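4'-phospho-dehydrooxetanocin synthase (Bacillus megaterium, PDB 5UL3) catalyses the cobalamin-dependent radical SAM ring contraction of dAMP to an oxetane aldehyde in the biosynthesis of oxetanocin A. Local coordinates at residues Glu336-Gln341 and Ala375-Asp380; Gly384-Glu389 and Trp420-Leu425; Glu364-Leu369 and Val414-Met419; Gly54-Thr59 and Val287-Leu292. All coordinates share one frame; numbering follows the deposited sequence.

Contact 1: Glu336-Gln341 and Ala375-Asp380; sequences EQTLKQ and AQRIID
Thr-338 and Arg-377 meet where two helices of the partial triose phosphate isomerase barrel face each other, and the approach is loose: OG1 of Thr-338 stays 3.9 Å from NH2 of Arg-377. The backbones are well separated, the nearest CA atoms, those of Thr-338 and Ile-378, being 10.2 Å apart, and the segments bury just 76 Å² between them.

The polar contact is one of proximity. Arg-377 sets out with CG anti to the backbone N (chi1 171°) and runs extended to NE, which brings NH2 beside OG1 of Thr-338, the two side chains crossing at about a right angle. Each polar end has a firmer partner close by: NH2 of Arg-377 bonds to the carbonyl of Leu-333, and OG1 of Thr-338 to that of Ser-334, so both side chains are tied to the residues just before helix 335-351.

The second contact is of similar size and sets a methyl against a backbone carbonyl: CD1 of Leu-339 lies 4.3 Å from the carbonyl O of Asp-380. Within the second helix, NE2 of Gln-376 bonds to OD1 of Asp-380 at 2.8 Å, arriving 35° above the carboxylate plane.

Around this pair, Thr-338 also touches Thr-309 of strand 305-311, while Ile-378 packs on Met-419 and Cys-423 of helix 410-426. Helix 374-386 therefore lies between helices 335-351 and 410-426 on the outer layer of the barrel.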
loop_
_atom_site.group_PDB
_atom_site.type_symbol
_atom_site.label_atom_id
_atom_site.label_comp_id
_atom_site.label_asym_id
_atom_site.label_seq_id
_atom_site.Cartn_x
_atom_site.Cartn_y
_atom_site.Cartn_z
ATOM N N GLU A 336 -7.449 -1.482 -21.155
ATOM C CA GLU A 336 -6.880 -2.676 -21.772
ATOM C C GLU A 336 -5.694 -3.174 -20.970
ATOM O O GLU A 336 -5.581 -4.369 -20.676
ATOM C CB GLU A 336 -6.467 -2.374 -23.214
ATOM C CG GLU A 336 -5.800 -3.528 -23.941
ATOM C CD GLU A 336 -5.383 -3.150 -25.357
ATOM O OE1 GLU A 336 -4.180 -2.903 -25.589
ATOM O OE2 GLU A 336 -6.270 -3.079 -26.232
ATOM N N GLN A 337 -4.815 -2.257 -20.573
ATOM C CA GLN A 337 -3.619 -2.634 -19.837
ATOM C C GLN A 337 -3.952 -3.144 -18.438
ATOM O O GLN A 337 -3.374 -4.136 -17.978
ATOM C CB GLN A 337 -2.679 -1.434 -19.765
ATOM C CG GLN A 337 -1.382 -1.729 -19.108
ATOM C CD GLN A 337 -0.527 -2.703 -19.908
ATOM O OE1 GLN A 337 0.396 -3.307 -19.369
ATOM N NE2 GLN A 337 -0.821 -2.843 -21.201
ATOM N N THR A 338 -4.845 -2.444 -17.734
ATOM C CA THR A 338 -5.343 -2.913 -16.437
ATOM C C THR A 338 -5.806 -4.372 -16.535
ATOM O O THR A 338 -5.449 -5.210 -15.700
ATOM C CB THR A 338 -6.482 -2.007 -15.949
ATOM O OG1 THR A 338 -5.986 -0.673 -15.770
ATOM C CG2 THR A 338 -7.032 -2.492 -14.585
ATOM N N LEU A 339 -6.585 -4.692 -17.567
ATOM C CA LEU A 339 -7.119 -6.050 -17.680
ATOM C C LEU A 339 -6.022 -7.048 -18.026
ATOM O O LEU A 339 -6.036 -8.190 -17.537
ATOM C CB LEU A 339 -8.243 -6.076 -18.720
ATOM C CG LEU A 339 -9.514 -5.326 -18.285
ATOM C CD1 LEU A 339 -10.537 -5.187 -19.416
ATOM C CD2 LEU A 339 -10.138 -5.995 -17.052
ATOM N N LYS A 340 -5.058 -6.635 -18.858
ATOM C CA LYS A 340 -3.931 -7.507 -19.175
ATOM C C LYS A 340 -3.090 -7.787 -17.935
ATOM O O LYS A 340 -2.734 -8.941 -17.653
ATOM C CB LYS A 340 -3.050 -6.880 -20.260
ATOM C CG LYS A 340 -1.680 -7.586 -20.343
ATOM C CD LYS A 340 -0.679 -6.808 -21.170
ATOM C CE LYS A 340 0.623 -7.577 -21.373
ATOM N NZ LYS A 340 1.381 -7.842 -20.104
ATOM N N GLN A 341 -2.751 -6.738 -17.180
ATOM C CA GLN A 341 -1.906 -6.938 -16.010
ATOM C C GLN A 341 -2.625 -7.771 -14.954
ATOM O O GLN A 341 -2.008 -8.611 -14.290
ATOM C CB GLN A 341 -1.464 -5.582 -15.437
ATOM C CG GLN A 341 -0.519 -4.847 -16.421
ATOM C CD GLN A 341 0.204 -3.670 -15.799
ATOM O OE1 GLN A 341 0.420 -3.619 -14.586
ATOM N NE2 GLN A 341 0.600 -2.718 -16.641
ATOM N N ALA A 375 -15.780 7.276 -14.197
ATOM C CA ALA A 375 -16.700 6.212 -13.801
ATOM C C ALA A 375 -16.878 5.185 -14.914
ATOM O O ALA A 375 -16.978 3.981 -14.638
ATOM C CB ALA A 375 -18.048 6.792 -13.378
ATOM N N GLN A 376 -16.902 5.631 -16.183
ATOM C CA GLN A 376 -17.040 4.673 -17.273
ATOM C C GLN A 376 -15.789 3.816 -17.418
ATOM O O GLN A 376 -15.881 2.645 -17.794
ATOM C CB GLN A 376 -17.355 5.393 -18.590
ATOM C CG GLN A 376 -17.727 4.426 -19.717
ATOM C CD GLN A 376 -18.950 3.591 -19.369
ATOM O OE1 GLN A 376 -19.952 4.117 -18.880
ATOM N NE2 GLN A 376 -18.868 2.283 -19.596
ATOM N N ARG A 377 -14.616 4.375 -17.119
ATOM C CA ARG A 377 -13.404 3.568 -17.112
ATOM C C ARG A 377 -13.503 2.432 -16.092
ATOM O O ARG A 377 -13.111 1.294 -16.378
ATOM C CB ARG A 377 -12.199 4.457 -16.814
ATOM C CG ARG A 377 -10.920 3.691 -16.571
ATOM C CD ARG A 377 -9.722 4.610 -16.462
ATOM N NE ARG A 377 -8.521 3.891 -16.048
ATOM C CZ ARG A 377 -8.262 3.526 -14.793
ATOM N NH1 ARG A 377 -9.130 3.802 -13.814
ATOM N NH2 ARG A 377 -7.130 2.888 -14.509
ATOM N N ILE A 378 -14.004 2.728 -14.893
ATOM C CA ILE A 378 -14.134 1.677 -13.881
ATOM C C ILE A 378 -15.142 0.626 -14.340
ATOM O O ILE A 378 -14.910 -0.583 -14.206
ATOM C CB ILE A 378 -14.523 2.291 -12.521
ATOM C CG1 ILE A 378 -13.450 3.281 -12.030
ATOM C CG2 ILE A 378 -14.775 1.179 -11.472
ATOM C CD1 ILE A 378 -12.052 2.682 -11.837
ATOM N N ILE A 379 -16.276 1.070 -14.889
ATOM C CA ILE A 379 -17.292 0.133 -15.355
ATOM C C ILE A 379 -16.725 -0.770 -16.444
ATOM O O ILE A 379 -16.968 -1.982 -16.441
ATOM C CB ILE A 379 -18.551 0.892 -15.817
ATOM C CG1 ILE A 379 -19.269 1.460 -14.582
ATOM C CG2 ILE A 379 -19.464 -0.039 -16.610
ATOM C CD1 ILE A 379 -20.352 2.486 -14.900
ATOM N N ASP A 380 -15.899 -0.214 -17.345
ATOM C CA ASP A 380 -15.250 -1.032 -18.377
ATOM C C ASP A 380 -14.281 -2.063 -17.782
ATOM O O ASP A 380 -14.211 -3.207 -18.253
ATOM C CB ASP A 380 -14.511 -0.132 -19.377
ATOM C CG ASP A 380 -15.462 0.696 -20.243
ATOM O OD1 ASP A 380 -16.690 0.529 -20.103
ATOM O OD2 ASP A 380 -14.980 1.519 -21.053
#

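Contact 2: Gly384-Glu389 and Trp420-Leu425; sequences GLLKRE and WHYCAL
Leu-386 and Leu-425 bring the two backbones to a CA-CA distance of 7.8 Å, the nearest CA pair between segments 384-389 and 420-425, of helices 374-386 and 410-426. Leu-386 supplies all the side-chain reach from its segment. Its CG stands anti to the carbonyl carbon (chi1 -71°) and its two methyls divide the work. CD2 comes down on the backbone of helix 410-426, 3.4 Å from the carbonyl O of Leu-425. CD1 lies 4.3 Å from CB of Leu-425 and 4.4 Å from CD2 of Tyr-422, whose ring it approaches obliquely.

Tyr-422 itself leans on helix 374-386 through Ile-379, Cys-382 and Glu-383, so Leu-386 extends a row of contacts already made by the ring. Leu-425 turns its far end elsewhere: CD1 sits 3.7 Å above one face of the His-421 ring, offset toward the rim, within its own helix. Deeper in the barrel, Leu-385 packs on Phe-394 of strand 393-398 and on Leu-342 of helix 335-351.

The contact buries 126 Å² and lies at the surface, away from the cofactor sites. With two methyls against a carbonyl, a CB and a ring carbon, and no polar bond between the segments, it depends on shape and dispersion without directional chemistry.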
loop_
_atom_site.group_PDB
_atom_site.type_symbol
_atom_site.label_atom_id
_atom_site.label_comp_id
_atom_site.label_asym_id
_atom_site.label_seq_id
_atom_site.Cartn_x
_atom_site.Cartn_y
_atom_site.Cartn_z
ATOM N N GLY A 384 -14.759 -6.123 -17.975
ATOM C CA GLY A 384 -13.697 -7.044 -18.349
ATOM C C GLY A 384 -13.497 -8.157 -17.335
ATOM O O GLY A 384 -13.296 -9.316 -17.706
ATOM N N LEU A 385 -13.539 -7.821 -16.043
ATOM C CA LEU A 385 -13.412 -8.839 -15.004
ATOM C C LEU A 385 -14.578 -9.815 -15.052
ATOM O O LEU A 385 -14.411 -11.014 -14.790
ATOM C CB LEU A 385 -13.327 -8.175 -13.623
ATOM C CG LEU A 385 -12.017 -7.435 -13.337
ATOM C CD1 LEU A 385 -12.066 -6.746 -11.978
ATOM C CD2 LEU A 385 -10.861 -8.429 -13.373
ATOM N N LEU A 386 -15.770 -9.313 -15.380
ATOM C CA LEU A 386 -16.955 -10.154 -15.408
ATOM C C LEU A 386 -16.939 -11.113 -16.595
ATOM O O LEU A 386 -17.688 -12.094 -16.588
ATOM C CB LEU A 386 -18.204 -9.272 -15.423
ATOM C CG LEU A 386 -18.484 -8.543 -14.096
ATOM C CD1 LEU A 386 -19.531 -7.448 -14.281
ATOM C CD2 LEU A 386 -18.925 -9.544 -13.033
ATOM N N LYS A 387 -16.106 -10.849 -17.606
ATOM C CA LYS A 387 -15.938 -11.763 -18.729
ATOM C C LYS A 387 -15.005 -12.918 -18.411
ATOM O O LYS A 387 -14.979 -13.893 -19.169
ATOM C CB LYS A 387 -15.407 -11.018 -19.960
ATOM C CG LYS A 387 -16.421 -10.139 -20.634
ATOM C CD LYS A 387 -15.775 -9.279 -21.706
ATOM C CE LYS A 387 -16.706 -8.157 -22.122
ATOM N NZ LYS A 387 -16.058 -7.232 -23.097
ATOM N N ARG A 388 -14.244 -12.839 -17.324
ATOM C CA ARG A 388 -13.320 -13.905 -16.986
ATOM C C ARG A 388 -14.087 -15.160 -16.586
ATOM O O ARG A 388 -15.253 -15.110 -16.188
ATOM C CB ARG A 388 -12.388 -13.474 -15.851
ATOM C CG ARG A 388 -11.547 -12.234 -16.182
ATOM C CD ARG A 388 -10.651 -11.872 -15.012
ATOM N NE ARG A 388 -9.743 -12.974 -14.711
ATOM C CZ ARG A 388 -8.647 -13.244 -15.417
ATOM N NH1 ARG A 388 -8.314 -12.482 -16.460
ATOM N NH2 ARG A 388 -7.882 -14.274 -15.083
ATOM N N GLU A 389 -13.408 -16.302 -16.684
ATOM C CA GLU A 389 -14.054 -17.561 -16.328
ATOM C C GLU A 389 -14.197 -17.712 -14.818
ATOM O O GLU A 389 -15.235 -18.177 -14.339
ATOM C CB GLU A 389 -13.276 -18.734 -16.918
ATOM C CG GLU A 389 -13.752 -20.096 -16.450
ATOM C CD GLU A 389 -12.822 -21.208 -16.889
ATOM O OE1 GLU A 389 -12.117 -21.025 -17.906
ATOM O OE2 GLU A 389 -12.783 -22.258 -16.212
ATOM N N TRP A 420 -20.245 1.913 -8.543
ATOM C CA TRP A 420 -19.940 1.129 -7.351
ATOM C C TRP A 420 -20.625 -0.233 -7.388
ATOM O O TRP A 420 -20.063 -1.231 -6.911
ATOM C CB TRP A 420 -20.341 1.919 -6.103
ATOM C CG TRP A 420 -19.291 2.903 -5.690
ATOM C CD1 TRP A 420 -19.223 4.248 -6.018
ATOM C CD2 TRP A 420 -18.128 2.625 -4.901
ATOM N NE1 TRP A 420 -18.094 4.809 -5.463
ATOM C CE2 TRP A 420 -17.407 3.836 -4.772
ATOM C CE3 TRP A 420 -17.626 1.467 -4.283
ATOM C CZ2 TRP A 420 -16.217 3.920 -4.047
ATOM C CZ3 TRP A 420 -16.440 1.556 -3.572
ATOM C CH2 TRP A 420 -15.749 2.777 -3.458
ATOM N N HIS A 421 -21.830 -0.301 -7.954
ATOM C CA HIS A 421 -22.493 -1.594 -8.101
ATOM C C HIS A 421 -21.686 -2.509 -9.005
ATOM O O HIS A 421 -21.494 -3.689 -8.688
ATOM C CB HIS A 421 -23.909 -1.417 -8.647
ATOM C CG HIS A 421 -24.680 -2.699 -8.754
ATOM N ND1 HIS A 421 -25.432 -3.023 -9.863
ATOM C CD2 HIS A 421 -24.820 -3.733 -7.890
ATOM C CE1 HIS A 421 -25.996 -4.204 -9.682
ATOM N NE2 HIS A 421 -25.647 -4.654 -8.490
ATOM N N TYR A 422 -21.190 -1.979 -10.129
ATOM C CA TYR A 422 -20.324 -2.771 -10.998
ATOM C C TYR A 422 -19.083 -3.240 -10.255
ATOM O O TYR A 422 -18.614 -4.362 -10.477
ATOM C CB TYR A 422 -19.923 -1.971 -12.240
ATOM C CG TYR A 422 -20.861 -2.194 -13.412
ATOM C CD1 TYR A 422 -22.020 -1.459 -13.537
ATOM C CD2 TYR A 422 -20.603 -3.174 -14.359
ATOM C CE1 TYR A 422 -22.890 -1.665 -14.591
ATOM C CE2 TYR A 422 -21.469 -3.394 -15.424
ATOM C CZ TYR A 422 -22.611 -2.629 -15.529
ATOM O OH TYR A 422 -23.488 -2.819 -16.571
ATOM N N CYS A 423 -18.512 -2.385 -9.394
ATOM C CA CYS A 423 -17.379 -2.826 -8.581
ATOM C C CYS A 423 -17.769 -4.014 -7.706
ATOM O O CYS A 423 -17.040 -5.007 -7.627
ATOM C CB CYS A 423 -16.870 -1.688 -7.708
ATOM S SG CYS A 423 -16.001 -0.424 -8.649
ATOM N N ALA A 424 -18.924 -3.928 -7.042
ATOM C CA ALA A 424 -19.377 -5.053 -6.226
ATOM C C ALA A 424 -19.569 -6.311 -7.071
ATOM O O ALA A 424 -19.141 -7.409 -6.680
ATOM C CB ALA A 424 -20.672 -4.689 -5.499
ATOM N N LEU A 425 -20.228 -6.173 -8.223
ATOM C CA LEU A 425 -20.453 -7.324 -9.095
ATOM C C LEU A 425 -19.139 -7.970 -9.504
ATOM O O LEU A 425 -19.047 -9.200 -9.606
ATOM C CB LEU A 425 -21.234 -6.910 -10.342
ATOM C CG LEU A 425 -22.696 -6.499 -10.165
ATOM C CD1 LEU A 425 -23.269 -6.038 -11.495
ATOM C CD2 LEU A 425 -23.498 -7.674 -9.628
#

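Contact 3: Glu364-Leu369 and Val414-Met419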
loop_
_atom_site.group_PDB
_atom_site.type_symbol
_atom_site.label_atom_id
_atom_site.label_comp_id
_atom_site.label_asym_id
_atom_site.label_seq_id
_atom_site.Cartn_x
_atom_site.Cartn_y
_atom_site.Cartn_z
ATOM N N GLU A 364 -5.903 6.194 -5.168
ATOM C CA GLU A 364 -7.193 6.667 -5.678
ATOM C C GLU A 364 -7.564 5.766 -6.853
ATOM O O GLU A 364 -7.200 6.038 -8.006
ATOM C CB GLU A 364 -7.121 8.138 -6.099
ATOM C CG GLU A 364 -8.413 8.663 -6.699
ATOM C CD GLU A 364 -8.339 10.132 -7.100
ATOM O OE1 GLU A 364 -7.221 10.670 -7.282
ATOM O OE2 GLU A 364 -9.418 10.748 -7.224
ATOM N N PHE A 365 -8.325 4.708 -6.561
ATOM C CA PHE A 365 -8.689 3.752 -7.602
ATOM C C PHE A 365 -9.628 4.376 -8.633
ATOM O O PHE A 365 -9.486 4.130 -9.836
ATOM C CB PHE A 365 -9.328 2.518 -6.957
ATOM C CG PHE A 365 -9.720 1.450 -7.938
ATOM C CD1 PHE A 365 -8.749 0.747 -8.647
ATOM C CD2 PHE A 365 -11.054 1.116 -8.129
ATOM C CE1 PHE A 365 -9.116 -0.256 -9.540
ATOM C CE2 PHE A 365 -11.429 0.099 -9.019
ATOM C CZ PHE A 365 -10.457 -0.577 -9.735
ATOM N N ILE A 366 -10.574 5.212 -8.192
ATOM C CA ILE A 366 -11.606 5.703 -9.110
ATOM C C ILE A 366 -11.115 6.910 -9.905
ATOM O O ILE A 366 -11.233 6.952 -11.139
ATOM C CB ILE A 366 -12.891 6.029 -8.330
ATOM C CG1 ILE A 366 -13.401 4.766 -7.638
ATOM C CG2 ILE A 366 -13.950 6.587 -9.262
ATOM C CD1 ILE A 366 -14.402 5.064 -6.590
ATOM N N GLY A 367 -10.565 7.903 -9.230
ATOM C CA GLY A 367 -9.917 8.987 -9.949
ATOM C C GLY A 367 -10.876 10.046 -10.478
ATOM O O GLY A 367 -12.079 10.087 -10.173
ATOM N N GLU A 368 -10.296 10.945 -11.273
ATOM C CA GLU A 368 -11.006 12.058 -11.895
ATOM C C GLU A 368 -10.273 12.406 -13.177
ATOM O O GLU A 368 -9.049 12.573 -13.159
ATOM C CB GLU A 368 -11.066 13.304 -10.995
ATOM C CG GLU A 368 -12.115 13.288 -9.898
ATOM C CD GLU A 368 -12.365 14.670 -9.298
ATOM O OE1 GLU A 368 -12.183 15.680 -10.013
ATOM O OE2 GLU A 368 -12.745 14.748 -8.108
ATOM N N LEU A 369 -11.012 12.518 -14.267
ATOM C CA LEU A 369 -10.446 12.905 -15.548
ATOM C C LEU A 369 -11.023 14.246 -15.998
ATOM O O LEU A 369 -12.175 14.563 -15.684
ATOM C CB LEU A 369 -10.739 11.835 -16.607
ATOM C CG LEU A 369 -10.025 10.520 -16.297
ATOM C CD1 LEU A 369 -10.550 9.371 -17.141
ATOM C CD2 LEU A 369 -8.516 10.698 -16.477
ATOM N N VAL A 414 -26.068 9.265 -9.200
ATOM C CA VAL A 414 -26.712 8.019 -9.600
ATOM C C VAL A 414 -25.789 7.193 -10.496
ATOM O O VAL A 414 -25.729 5.962 -10.373
ATOM C CB VAL A 414 -28.074 8.301 -10.267
ATOM C CG1 VAL A 414 -28.675 7.003 -10.802
ATOM C CG2 VAL A 414 -29.027 8.932 -9.244
ATOM N N GLU A 415 -25.055 7.846 -11.398
ATOM C CA GLU A 415 -24.076 7.119 -12.203
ATOM C C GLU A 415 -22.925 6.610 -11.342
ATOM O O GLU A 415 -22.359 5.547 -11.626
ATOM C CB GLU A 415 -23.560 8.015 -13.338
ATOM C CG GLU A 415 -22.654 7.314 -14.357
ATOM C CD GLU A 415 -23.384 6.265 -15.191
ATOM O OE1 GLU A 415 -22.789 5.201 -15.460
ATOM O OE2 GLU A 415 -24.548 6.504 -15.578
ATOM N N ARG A 416 -22.582 7.338 -10.277
ATOM C CA ARG A 416 -21.567 6.870 -9.346
ATOM C C ARG A 416 -22.034 5.612 -8.618
ATOM O O ARG A 416 -21.259 4.661 -8.448
ATOM C CB ARG A 416 -21.233 7.990 -8.363
ATOM C CG ARG A 416 -19.919 7.848 -7.646
ATOM C CD ARG A 416 -18.842 7.249 -8.555
ATOM N NE ARG A 416 -18.320 8.181 -9.551
ATOM C CZ ARG A 416 -17.242 8.941 -9.372
ATOM N NH1 ARG A 416 -16.579 8.908 -8.227
ATOM N NH2 ARG A 416 -16.824 9.739 -10.336
ATOM N N LEU A 417 -23.304 5.582 -8.192
ATOM C CA LEU A 417 -23.839 4.382 -7.547
ATOM C C LEU A 417 -23.816 3.193 -8.501
ATOM O O LEU A 417 -23.455 2.076 -8.105
ATOM C CB LEU A 417 -25.258 4.645 -7.041
ATOM C CG LEU A 417 -25.928 3.455 -6.359
ATOM C CD1 LEU A 417 -25.173 3.084 -5.091
ATOM C CD2 LEU A 417 -27.385 3.799 -6.053
ATOM N N LYS A 418 -24.175 3.417 -9.770
ATOM C CA LYS A 418 -24.061 2.346 -10.760
ATOM C C LYS A 418 -22.630 1.822 -10.856
ATOM O O LYS A 418 -22.404 0.605 -10.902
ATOM C CB LYS A 418 -24.540 2.835 -12.128
ATOM C CG LYS A 418 -24.287 1.822 -13.240
ATOM C CD LYS A 418 -24.868 2.290 -14.592
ATOM C CE LYS A 418 -24.600 1.239 -15.676
ATOM N NZ LYS A 418 -24.828 1.761 -17.067
ATOM N N MET A 419 -21.649 2.723 -10.881
ATOM C CA MET A 419 -20.249 2.304 -10.951
ATOM C C MET A 419 -19.867 1.461 -9.740
ATOM O O MET A 419 -19.224 0.409 -9.873
ATOM C CB MET A 419 -19.335 3.535 -11.053
ATOM C CG MET A 419 -17.842 3.201 -11.237
ATOM S SD MET A 419 -16.806 4.484 -10.482
ATOM C CE MET A 419 -17.143 4.146 -8.763
HETATM O O HOH W 1 -13.665 10.116 -7.923
#
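Ile-366 meets Arg-416 and Met-419 of helix 410-426, in the partial triose phosphate isomerase barrel of the radical SAM domain. It sits in the loop that links strand 357-360 to helix 374-386, part of a beta-alpha unit. Its branches are shared out. CD1 meets the terminal methyl CE of Met-419 at 3.6 Å, while CG2 lies 3.8 Å from SD of the same residue. CG2 also rests over one face of the Arg-416 guanidinium, 3.7 Å from NH1. Trp-420 of the same helix also touches CD1.

Both Arg-416 and Met-419 reach this place by folding their chains. CG of Arg-416 is anti to the backbone N (chi1 -161°), after which the chain bends at chi2 and chi3; Met-419 bends at the same two torsions. The segments together bury 139 Å².

In the next shell, NH1 of Arg-416 bonds to the carbonyl of Ser-402, which helps to fix the plane that Ile-366 covers. Met-419 also packs on Ile-378, and Ile-366 on Ser-402. Farther out, Glu-364 of the same loop forms a salt bridge with Arg-399, a residue of the iron-sulfur cluster pocket, and the side chain of Ile-366 is about 11 Å from the cluster.

A water completes the link between loop and helix: it donates to the carbonyl O of Gly-367 at 2.8 Å and, at the guanidinium edge and in its plane, accepts from NH1 of Arg-416 at 3.2 Å.

Contact 4: Gly54-Thr59 and Val287-Leu292; sequences GETDNT and VPTPSL
Glu-55 crosses to Pro-288 with a side chain folded over the proline ring. From CB, directed toward the other segment, CG takes the crowded position between the backbone N and the carbonyl carbon (chi1 50°), and a second bend at chi2 lays the carboxylate against the ring. CG stands 4.1 Å from CG of Pro-288, and CD is 3.6 Å from its CB. At the tip OE2 lies 3.3 Å from CB of Pro-288 and also accepts from ND2 of Asn-58 at 2.9 Å. OE1 takes a 2.7 Å bond from OG1 of Thr-56 and a 2.6 Å bond from a water. That water donates also to the carbonyl O of Thr-289 at 2.6 Å, bridging the two loops.

Beside this, CG2 of Thr-56 approaches CB of Thr-289 at 4.3 Å. OG1 of Thr-289 bonds to Asp-344, and OG1 of Thr-56 to Lys-340, so both loops are bonded to the same helix, 335-351. The contact joins the hairpin between strands 49-53 and 60-64 of the N-terminal domain to the connection preceding helix 295-300.

Three donors hold the carboxylate, Thr-56 and Asn-58 each from above its plane, which probably stabilises its negative charge beside the proline ring.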
loop_
_atom_site.group_PDB
_atom_site.type_symbol
_atom_site.label_atom_id
_atom_site.label_comp_id
_atom_site.label_asym_id
_atom_site.label_seq_id
_atom_site.Cartn_x
_atom_site.Cartn_y
_atom_site.Cartn_z
ATOM N N GLY A 54 12.991 -8.015 -22.558
ATOM C CA GLY A 54 11.556 -7.854 -22.718
ATOM C C GLY A 54 10.848 -8.557 -21.563
ATOM O O GLY A 54 11.480 -9.098 -20.666
ATOM N N GLU A 55 9.513 -8.554 -21.611
ATOM C CA GLU A 55 8.705 -9.185 -20.569
ATOM C C GLU A 55 7.321 -9.488 -21.128
ATOM O O GLU A 55 6.891 -8.887 -22.111
ATOM C CB GLU A 55 8.615 -8.302 -19.312
ATOM C CG GLU A 55 8.204 -6.857 -19.599
ATOM C CD GLU A 55 6.709 -6.711 -19.871
ATOM O OE1 GLU A 55 5.887 -7.377 -19.201
ATOM O OE2 GLU A 55 6.338 -5.930 -20.763
ATOM N N THR A 56 6.626 -10.436 -20.469
ATOM C CA THR A 56 5.307 -10.943 -20.873
ATOM C C THR A 56 5.095 -10.957 -22.390
ATOM O O THR A 56 5.632 -11.831 -23.077
ATOM C CB THR A 56 4.157 -10.180 -20.178
ATOM O OG1 THR A 56 4.099 -8.805 -20.588
ATOM C CG2 THR A 56 4.320 -10.255 -18.648
ATOM N N ASP A 57 4.317 -10.019 -22.924
ATOM C CA ASP A 57 3.915 -10.059 -24.327
ATOM C C ASP A 57 4.944 -9.451 -25.281
ATOM O O ASP A 57 4.604 -9.199 -26.441
ATOM C CB ASP A 57 2.562 -9.381 -24.525
ATOM C CG ASP A 57 2.591 -7.878 -24.262
ATOM O OD1 ASP A 57 3.583 -7.347 -23.721
ATOM O OD2 ASP A 57 1.581 -7.228 -24.592
ATOM N N ASN A 58 6.186 -9.243 -24.835
ATOM C CA ASN A 58 7.215 -8.735 -25.736
ATOM C C ASN A 58 8.563 -9.372 -25.441
ATOM O O ASN A 58 9.595 -8.890 -25.930
ATOM C CB ASN A 58 7.300 -7.191 -25.654
ATOM C CG ASN A 58 7.549 -6.693 -24.245
ATOM O OD1 ASN A 58 8.673 -6.739 -23.739
ATOM N ND2 ASN A 58 6.493 -6.183 -23.606
ATOM N N THR A 59 8.578 -10.459 -24.669
ATOM C CA THR A 59 9.823 -11.127 -24.347
ATOM C C THR A 59 10.537 -11.547 -25.631
ATOM O O THR A 59 9.915 -12.026 -26.582
ATOM C CB THR A 59 9.551 -12.349 -23.464
ATOM O OG1 THR A 59 8.702 -11.954 -22.366
ATOM C CG2 THR A 59 10.854 -12.879 -22.894
ATOM N N VAL A 287 4.602 1.381 -18.190
ATOM C CA VAL A 287 4.909 0.544 -17.035
ATOM C C VAL A 287 4.068 -0.726 -17.160
ATOM O O VAL A 287 2.831 -0.678 -17.022
ATOM C CB VAL A 287 4.653 1.271 -15.708
ATOM C CG1 VAL A 287 4.971 0.355 -14.545
ATOM C CG2 VAL A 287 5.545 2.514 -15.614
ATOM N N PRO A 288 4.686 -1.872 -17.466
ATOM C CA PRO A 288 3.910 -3.100 -17.676
ATOM C C PRO A 288 3.690 -3.847 -16.370
ATOM O O PRO A 288 4.061 -3.371 -15.293
ATOM C CB PRO A 288 4.803 -3.911 -18.628
ATOM C CG PRO A 288 6.207 -3.563 -18.130
ATOM C CD PRO A 288 6.134 -2.103 -17.630
ATOM N N THR A 289 3.078 -5.028 -16.473
ATOM C CA THR A 289 2.936 -5.979 -15.368
ATOM C C THR A 289 4.166 -5.984 -14.466
ATOM O O THR A 289 5.281 -6.101 -14.975
ATOM C CB THR A 289 2.723 -7.387 -15.941
ATOM O OG1 THR A 289 1.641 -7.365 -16.882
ATOM C CG2 THR A 289 2.447 -8.413 -14.806
ATOM N N PRO A 290 4.034 -5.854 -13.142
ATOM C CA PRO A 290 5.214 -5.963 -12.282
ATOM C C PRO A 290 5.924 -7.289 -12.508
ATOM O O PRO A 290 5.296 -8.308 -12.814
ATOM C CB PRO A 290 4.633 -5.898 -10.862
ATOM C CG PRO A 290 3.211 -6.284 -11.031
ATOM C CD PRO A 290 2.799 -5.735 -12.351
ATOM N N SER A 291 7.240 -7.268 -12.335
ATOM C CA SER A 291 8.017 -8.491 -12.494
ATOM C C SER A 291 7.608 -9.490 -11.417
ATOM O O SER A 291 7.336 -9.112 -10.276
ATOM C CB SER A 291 9.514 -8.184 -12.402
ATOM O OG SER A 291 9.909 -7.370 -13.517
ATOM N N LEU A 292 7.581 -10.772 -11.774
ATOM C CA LEU A 292 7.041 -11.793 -10.873
ATOM C C LEU A 292 8.110 -12.756 -10.354
ATOM O O LEU A 292 7.769 -13.826 -9.818
ATOM C CB LEU A 292 5.908 -12.556 -11.563
ATOM C CG LEU A 292 4.736 -11.668 -12.002
ATOM C CD1 LEU A 292 3.711 -12.439 -12.825
ATOM C CD2 LEU A 292 4.061 -11.015 -10.794
HETATM O O HOH W 2 6.296 -7.846 -16.665
#

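Overall arrangement
Along the chain contact 4 closes first, and the segments of contacts 1 to 3 follow, all inside the radical SAM core. Contacts 1 and 2 come in series and share helix 374-386; contact 3 alternates with both and shares helix 410-426 with contact 2. Their centres lie about 10 to 14 Å apart, and they touch directly, for example at Ile-378 with Cys-423 and at Ile-366 with Trp-420, forming one continuous layer of the partial barrel. Contact 4 is farther off, its centre about 18 Å from that of contact 1, but Lys-340 and Gln-341 reach it from helix 335-351. That helix thereby connects the barrel with the N-terminal hairpin and the 287-292 loop.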